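Local coordinates for protein methylmalonyl-CoA carboxyltransferase 12S subunit (Propionibacterium freudenreichii, PDB 1ON3) that transfers the carboxyl group of methylmalonyl-CoA to the biotin of the 1.3S subunit, as the hexameric core of the transcarboxylase complex, at residues 43-46 against 47-50. Residues are numbered along the deposited sequence; the frame is centred on the assembly and turned at random.
Sequences KQTA and RERL
Lys-43 lays the root of its side chain against the guanidinium of Arg-49, Lys-43 CB standing 3.5 Å from Arg-49 NH2. The two long chains run side by side in the same direction, yet Lys-43 NZ hydrogen-bonds to Gln-41 OE1 while the arginine forms salt bridges with Asp-138 and Asp-241, acidic partners that probably offset the nearness of two positive charges. Gln-44 lays its carbonyl over that same arginine: Gln-44 O stands 3.2 Å above the guanidinium plane, offset toward its rim, and accepts a hydrogen bond from Gln-38 NE2. Its extended side chain runs forward beside the first turn of the helix, where Gln-44 NE2 rests 3.5 Å from Arg-49 CG.

Thr-45 is the N-cap of helix 46-53 and forms a capping box with Glu-48. With chi1 at 63°, OG1 sits between the backbone N and the carbonyl carbon, turned to accept from Glu-48 N at 3.1 Å; threonine suits the N-cap because its hydroxyl, carried on CB, is close enough to the backbone to reach that N-H. The reciprocal bond runs from Thr-45 N to Glu-48 OE2, 2.9 Å long and nearly straight at 164°, the N-H meeting the oxygen from above the carboxylate plane. Glutamate suits this place because its chain, extended beyond CG, spans the first turn back to that N-H, and OE2 also meets His-39 NE2 of the preceding helix 32-40. With an alanine here, Thr-45 N and His-39 NE2 would probably lose their shared acceptor, weakening the tie between the two helices.

Thr-45 O begins the helical pattern by accepting from Arg-49 N (3.1 Å). Ala-46, whose small methyl fits a buried first turn, accepts at its O a hydrogen bond from Ser-101 OG on strand 95-102 and a weak one from Leu-50 N.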
loop_
_atom_site.group_PDB
_atom_site.type_symbol
_atom_site.label_atom_id
_atom_site.label_comp_id
_atom_site.label_asym_id
_atom_site.label_seq_id
_atom_site.Cartn_x
_atom_site.Cartn_y
_atom_site.Cartn_z
ATOM N N LYS E 43 -0.839 27.724 43.527
ATOM C CA LYS E 43 -0.373 26.952 42.370
ATOM C C LYS E 43 0.870 26.148 42.713
ATOM O O LYS E 43 1.703 26.589 43.504
ATOM C CB LYS E 43 0.012 27.880 41.211
ATOM C CG LYS E 43 -1.008 28.925 40.838
ATOM C CD LYS E 43 -0.372 29.961 39.928
ATOM C CE LYS E 43 -1.268 31.178 39.781
ATOM N NZ LYS E 43 -0.557 32.295 39.102
ATOM N N GLN E 44 0.995 24.972 42.106
ATOM C CA GLN E 44 2.170 24.134 42.303
ATOM C C GLN E 44 3.227 24.636 41.308
ATOM O O GLN E 44 2.907 25.389 40.399
ATOM C CB GLN E 44 1.829 22.668 41.999
ATOM C CG GLN E 44 0.790 22.059 42.941
ATOM C CD GLN E 44 0.356 20.661 42.527
ATOM O OE1 GLN E 44 -0.511 20.061 43.161
ATOM N NE2 GLN E 44 0.956 20.137 41.463
ATOM N N THR E 45 4.482 24.227 41.480
ATOM C CA THR E 45 5.541 24.630 40.547
ATOM C C THR E 45 5.506 23.673 39.362
ATOM O O THR E 45 4.823 22.658 39.400
ATOM C CB THR E 45 6.928 24.486 41.164
ATOM O OG1 THR E 45 7.160 23.100 41.455
ATOM C CG2 THR E 45 7.032 25.288 42.445
ATOM N N ALA E 46 6.257 23.991 38.319
ATOM C CA ALA E 46 6.329 23.132 37.143
ATOM C C ALA E 46 6.773 21.708 37.494
ATOM O O ALA E 46 6.227 20.740 36.975
ATOM C CB ALA E 46 7.289 23.725 36.144
ATOM N N ARG E 47 7.763 21.573 38.374
ATOM C CA ARG E 47 8.246 20.245 38.715
ATOM C C ARG E 47 7.334 19.475 39.655
ATOM O O ARG E 47 7.261 18.252 39.574
ATOM C CB ARG E 47 9.680 20.336 39.249
ATOM C CG ARG E 47 10.642 20.744 38.127
ATOM C CD ARG E 47 12.052 21.087 38.584
ATOM N NE ARG E 47 12.850 21.519 37.436
ATOM C CZ ARG E 47 13.430 20.693 36.569
ATOM N NH1 ARG E 47 13.325 19.370 36.710
ATOM N NH2 ARG E 47 14.100 21.188 35.546
ATOM N N GLU E 48 6.635 20.179 40.542
ATOM C CA GLU E 48 5.707 19.508 41.443
ATOM C C GLU E 48 4.567 18.918 40.607
ATOM O O GLU E 48 4.089 17.820 40.875
ATOM C CB GLU E 48 5.144 20.500 42.468
ATOM C CG GLU E 48 6.143 20.880 43.547
ATOM C CD GLU E 48 5.744 22.128 44.320
ATOM O OE1 GLU E 48 6.426 22.439 45.310
ATOM O OE2 GLU E 48 4.766 22.804 43.942
ATOM N N ARG E 49 4.139 19.660 39.591
ATOM C CA ARG E 49 3.051 19.208 38.722
ATOM C C ARG E 49 3.408 17.903 38.014
ATOM O O ARG E 49 2.610 16.965 37.988
ATOM C CB ARG E 49 2.711 20.300 37.696
ATOM C CG ARG E 49 1.924 21.461 38.322
ATOM C CD ARG E 49 1.898 22.723 37.438
ATOM N NE ARG E 49 1.089 23.778 38.053
ATOM C CZ ARG E 49 1.069 25.051 37.661
ATOM N NH1 ARG E 49 1.813 25.455 36.638
ATOM N NH2 ARG E 49 0.316 25.928 38.307
ATOM N N LEU E 50 4.610 17.834 37.453
ATOM C CA LEU E 50 5.023 16.616 36.779
ATOM C C LEU E 50 5.181 15.495 37.799
ATOM O O LEU E 50 4.803 14.354 37.544
ATOM C CB LEU E 50 6.341 16.837 36.035
ATOM C CG LEU E 50 6.208 17.654 34.754
ATOM C CD1 LEU E 50 7.598 17.981 34.197
ATOM C CD2 LEU E 50 5.387 16.856 33.742
HETATM O O HOH W 1 9.569 23.804 39.133
#